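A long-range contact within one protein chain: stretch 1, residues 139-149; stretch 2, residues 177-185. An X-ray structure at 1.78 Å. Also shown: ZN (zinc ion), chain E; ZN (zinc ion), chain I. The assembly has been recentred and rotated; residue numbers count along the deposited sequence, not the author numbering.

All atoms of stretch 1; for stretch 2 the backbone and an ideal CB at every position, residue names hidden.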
# COMPACT_ATOMS: atom_id res chain seq x y z
N ASP A 139 -9.87 -4.76 -13.76
CA ASP A 139 -10.27 -3.36 -13.84
C ASP A 139 -11.68 -3.27 -13.26
O ASP A 139 -12.66 -3.63 -13.92
CB ASP A 139 -10.21 -2.87 -15.28
CG ASP A 139 -10.68 -1.43 -15.44
OD1 ASP A 139 -11.24 -0.86 -14.49
OD2 ASP A 139 -10.46 -0.86 -16.53
N LEU A 140 -11.78 -2.82 -12.00
CA LEU A 140 -13.06 -2.80 -11.31
C LEU A 140 -14.09 -1.97 -12.08
O LEU A 140 -15.28 -2.30 -12.09
CB LEU A 140 -12.88 -2.24 -9.89
CG LEU A 140 -12.16 -3.11 -8.87
CD1 LEU A 140 -11.84 -2.34 -7.60
CD2 LEU A 140 -13.00 -4.34 -8.55
N GLU A 141 -13.64 -0.88 -12.71
CA GLU A 141 -14.53 -0.00 -13.46
C GLU A 141 -15.27 -0.73 -14.57
O GLU A 141 -16.40 -0.35 -14.91
CB GLU A 141 -13.72 1.13 -14.07
CG GLU A 141 -14.11 2.51 -13.63
CD GLU A 141 -13.43 3.58 -14.44
OE1 GLU A 141 -12.20 3.50 -14.64
OE2 GLU A 141 -14.13 4.51 -14.88
N GLN A 142 -14.64 -1.73 -15.18
CA GLN A 142 -15.26 -2.46 -16.27
C GLN A 142 -16.02 -3.69 -15.79
O GLN A 142 -16.39 -4.53 -16.61
CB GLN A 142 -14.19 -2.85 -17.29
CG GLN A 142 -13.52 -1.65 -17.97
CD GLN A 142 -14.53 -0.66 -18.54
OE1 GLN A 142 -15.60 -1.04 -19.02
NE2 GLN A 142 -14.18 0.63 -18.50
N ALA A 143 -16.26 -3.80 -14.49
CA ALA A 143 -17.03 -4.90 -13.93
C ALA A 143 -18.41 -4.41 -13.51
O ALA A 143 -18.59 -3.25 -13.12
CB ALA A 143 -16.32 -5.53 -12.73
N SER A 144 -19.40 -5.31 -13.60
CA SER A 144 -20.74 -5.02 -13.13
C SER A 144 -20.72 -4.80 -11.62
O SER A 144 -19.77 -5.19 -10.93
CB SER A 144 -21.67 -6.18 -13.46
OG SER A 144 -21.31 -7.33 -12.71
N PRO A 145 -21.78 -4.20 -11.07
CA PRO A 145 -21.84 -4.04 -9.60
C PRO A 145 -21.71 -5.35 -8.84
O PRO A 145 -21.02 -5.40 -7.82
CB PRO A 145 -23.20 -3.37 -9.37
CG PRO A 145 -23.46 -2.61 -10.65
CD PRO A 145 -22.88 -3.47 -11.75
N ASP A 146 -22.36 -6.41 -9.32
CA ASP A 146 -22.27 -7.69 -8.62
C ASP A 146 -20.83 -8.22 -8.63
O ASP A 146 -20.38 -8.81 -7.64
CB ASP A 146 -23.20 -8.72 -9.26
CG ASP A 146 -24.65 -8.47 -8.92
OD1 ASP A 146 -24.94 -7.61 -8.06
OD2 ASP A 146 -25.52 -9.15 -9.51
N VAL A 147 -20.10 -8.02 -9.73
CA VAL A 147 -18.74 -8.54 -9.82
C VAL A 147 -17.79 -7.71 -8.97
O VAL A 147 -16.91 -8.24 -8.29
CB VAL A 147 -18.29 -8.62 -11.28
CG1 VAL A 147 -16.82 -9.00 -11.36
CG2 VAL A 147 -19.13 -9.62 -12.06
N GLN A 148 -17.96 -6.38 -8.99
CA GLN A 148 -17.16 -5.53 -8.11
C GLN A 148 -17.37 -5.93 -6.65
O GLN A 148 -16.41 -5.97 -5.87
CB GLN A 148 -17.51 -4.06 -8.30
CG GLN A 148 -17.14 -3.48 -9.64
CD GLN A 148 -17.10 -1.96 -9.61
OE1 GLN A 148 -16.36 -1.37 -8.82
NE2 GLN A 148 -17.90 -1.33 -10.46
N THR A 149 -18.61 -6.22 -6.27
CA THR A 149 -18.88 -6.64 -4.90
C THR A 149 -18.13 -7.93 -4.59
O THR A 149 -17.43 -8.02 -3.57
CB THR A 149 -20.39 -6.82 -4.70
OG1 THR A 149 -21.07 -5.60 -5.04
CG2 THR A 149 -20.70 -7.17 -3.25
N UNK A 177 -11.46 3.24 -10.83
CA UNK A 177 -12.66 3.13 -10.01
C UNK A 177 -13.72 4.05 -10.59
O UNK A 177 -13.40 5.01 -11.29
CB UNK A 177 -12.37 3.48 -8.55
N UNK A 178 -14.97 3.74 -10.30
CA UNK A 178 -16.06 4.66 -10.62
C UNK A 178 -16.91 4.88 -9.38
O UNK A 178 -16.60 4.38 -8.29
CB UNK A 178 -16.91 4.13 -11.77
N UNK A 179 -17.98 5.66 -9.53
CA UNK A 179 -18.85 5.95 -8.39
C UNK A 179 -19.32 4.65 -7.75
O UNK A 179 -19.32 4.52 -6.52
CB UNK A 179 -20.05 6.80 -8.82
N UNK A 180 -19.66 3.66 -8.58
CA UNK A 180 -20.12 2.37 -8.07
C UNK A 180 -19.07 1.69 -7.21
O UNK A 180 -19.38 1.15 -6.14
CB UNK A 180 -20.51 1.45 -9.23
N UNK A 181 -17.81 1.69 -7.65
CA UNK A 181 -16.74 1.11 -6.85
C UNK A 181 -16.75 1.68 -5.43
O UNK A 181 -16.68 0.94 -4.44
CB UNK A 181 -15.38 1.36 -7.51
N UNK A 182 -16.82 3.01 -5.32
CA UNK A 182 -16.71 3.64 -4.01
C UNK A 182 -17.94 3.40 -3.16
O UNK A 182 -17.84 3.24 -1.94
CB UNK A 182 -16.47 5.14 -4.16
N UNK A 183 -19.13 3.39 -3.78
CA UNK A 183 -20.33 3.08 -3.03
C UNK A 183 -20.27 1.66 -2.47
O UNK A 183 -20.61 1.42 -1.31
CB UNK A 183 -21.57 3.25 -3.91
N UNK A 184 -19.79 0.71 -3.28
CA UNK A 184 -19.71 -0.68 -2.84
C UNK A 184 -18.67 -0.83 -1.74
O UNK A 184 -18.92 -1.47 -0.71
CB UNK A 184 -19.38 -1.60 -4.02
N UNK A 185 -17.49 -0.25 -1.94
CA UNK A 185 -16.44 -0.34 -0.92
C UNK A 185 -16.96 0.14 0.43
O UNK A 185 -16.68 -0.47 1.47
CB UNK A 185 -15.22 0.48 -1.33
ZN ZN E . -11.57 5.21 -15.11
ZN ZN I . -21.59 4.93 -12.33

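Position 177 has an extended backbone, phi -160° and psi 157°. Its CA lies 5.0 Å from the CA of Glu141, but CA-to-CB points away from stretch 1. The contact here is made by backbone, so stretch 1 sets little limit on the side chain, and a large one could fit. The residue is Tyr177. Its carbonyl carbon C packs against CG of Glu141 at 3.4 Å, while the ring is directed elsewhere.

Position 178 comes right before the helix that starts at 179. Its CB points toward stretch 1, and the ideal CB is 3.7 Å from CG of Glu141. The amide N of 181 is free for a cap. Asn, Asp, Ser or Thr would suit this place. The residue is Asn178. Its OD1 accepts from the amide N of 181 at 2.9 Å, which caps the helix. With chi1 at 58° (p), the amide also reaches the end of Gln148, where NE2 lies 3.6 Å from OD1 of Asn178.

Position 179 opens the helix. Its ideal CB has no stretch 1 atom nearby, but a zinc ion (chain I) lies 4.3 Å from that CB. Asp, Glu or His could reach for the metal. The residue is Asp179, whose OD1 binds that zinc at 2.1 Å. A water also bound to the zinc donates to OD2 of Asp179 at 3.2 Å.

Position 180 points toward stretch 1. Its ideal CB is 4.0 Å from NE2 of Gln148 and 5.2 Å from CG of Pro145. A small or medium side chain with a methyl would suit, such as Ala, Val or Thr. The residue is Thr180. Its CG2 lies 3.5 Å from NE2 of Gln148 and 4.2 Å from CG of Pro145.

Position 181 points sideways, yet its ideal CB is only 3.2 Å from OE1 of Gln148. That tight spacing favours a short side chain, and the oxygen favours a donor. Leu140 offers an apolar surface nearby. Ser or Thr would fit, and Ala would be possible without the polar contact. The residue is Thr181. OG1 of Thr181 is 2.6 Å from OE1 of Gln148 and 2.9 Å from OD1 of Asn178. Its one proton cannot be assigned between these acceptors. CG2 of Thr181 packs on CD1 of Leu140 at 3.9 Å.

Positions 182 and 183 have no stretch 1 atom near their ideal CB atoms, so many helix-compatible residues would do. They are Leu182, pointing away, and Gln183, out of reach.

Position 184 points toward stretch 1, with its ideal CB 4.5 Å from OG1 of Thr149 and 5.3 Å from CB of Gln148. There is room for a longer apolar chain, such as Leu, Ile or Met. The residue is Ile184. Its CD1 lies 3.5 Å from O of Pro145, 3.5 Å from OG1 of Thr149 and 3.8 Å from CB of Gln148.

Position 185 points sideways, with no stretch 1 atom near its ideal CB. Many helix-compatible residues would suit. The residue is Ala185, which makes no contact with stretch 1.

Stretch 2, residues 177-185: YNDTTLQIA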
# COMPACT_ATOMS: atom_id res chain seq x y z
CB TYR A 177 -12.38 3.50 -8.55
CG TYR A 177 -11.82 4.89 -8.39
CD1 TYR A 177 -10.47 5.13 -8.55
CD2 TYR A 177 -12.64 5.96 -8.06
CE1 TYR A 177 -9.94 6.40 -8.40
CE2 TYR A 177 -12.13 7.24 -7.91
CZ TYR A 177 -10.77 7.45 -8.08
OH TYR A 177 -10.24 8.71 -7.93
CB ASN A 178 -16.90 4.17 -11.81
CG ASN A 178 -17.52 2.80 -11.59
OD1 ASN A 178 -17.47 2.23 -10.49
ND2 ASN A 178 -18.13 2.27 -12.65
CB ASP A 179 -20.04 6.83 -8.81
CG ASP A 179 -20.77 6.34 -10.05
OD1 ASP A 179 -20.56 5.19 -10.50
OD2 ASP A 179 -21.57 7.12 -10.60
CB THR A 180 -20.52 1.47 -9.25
OG1 THR A 180 -21.73 1.97 -9.85
CG2 THR A 180 -20.72 0.04 -8.80
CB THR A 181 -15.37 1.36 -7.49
OG1 THR A 181 -15.40 1.02 -8.88
CG2 THR A 181 -14.27 0.56 -6.79
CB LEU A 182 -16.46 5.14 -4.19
CG LEU A 182 -15.26 5.48 -5.07
CD1 LEU A 182 -15.22 6.99 -5.30
CD2 LEU A 182 -13.96 4.98 -4.45
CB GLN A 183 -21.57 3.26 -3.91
CG GLN A 183 -21.79 4.70 -4.40
CD GLN A 183 -22.69 4.80 -5.63
OE1 GLN A 183 -23.18 3.80 -6.13
NE2 GLN A 183 -22.89 6.02 -6.11
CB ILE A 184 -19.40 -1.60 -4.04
CG1 ILE A 184 -20.60 -1.66 -4.99
CG2 ILE A 184 -19.03 -2.99 -3.55
CD1 ILE A 184 -20.32 -2.37 -6.30
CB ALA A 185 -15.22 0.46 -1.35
O HOH W 1 -23.75 5.13 -11.87
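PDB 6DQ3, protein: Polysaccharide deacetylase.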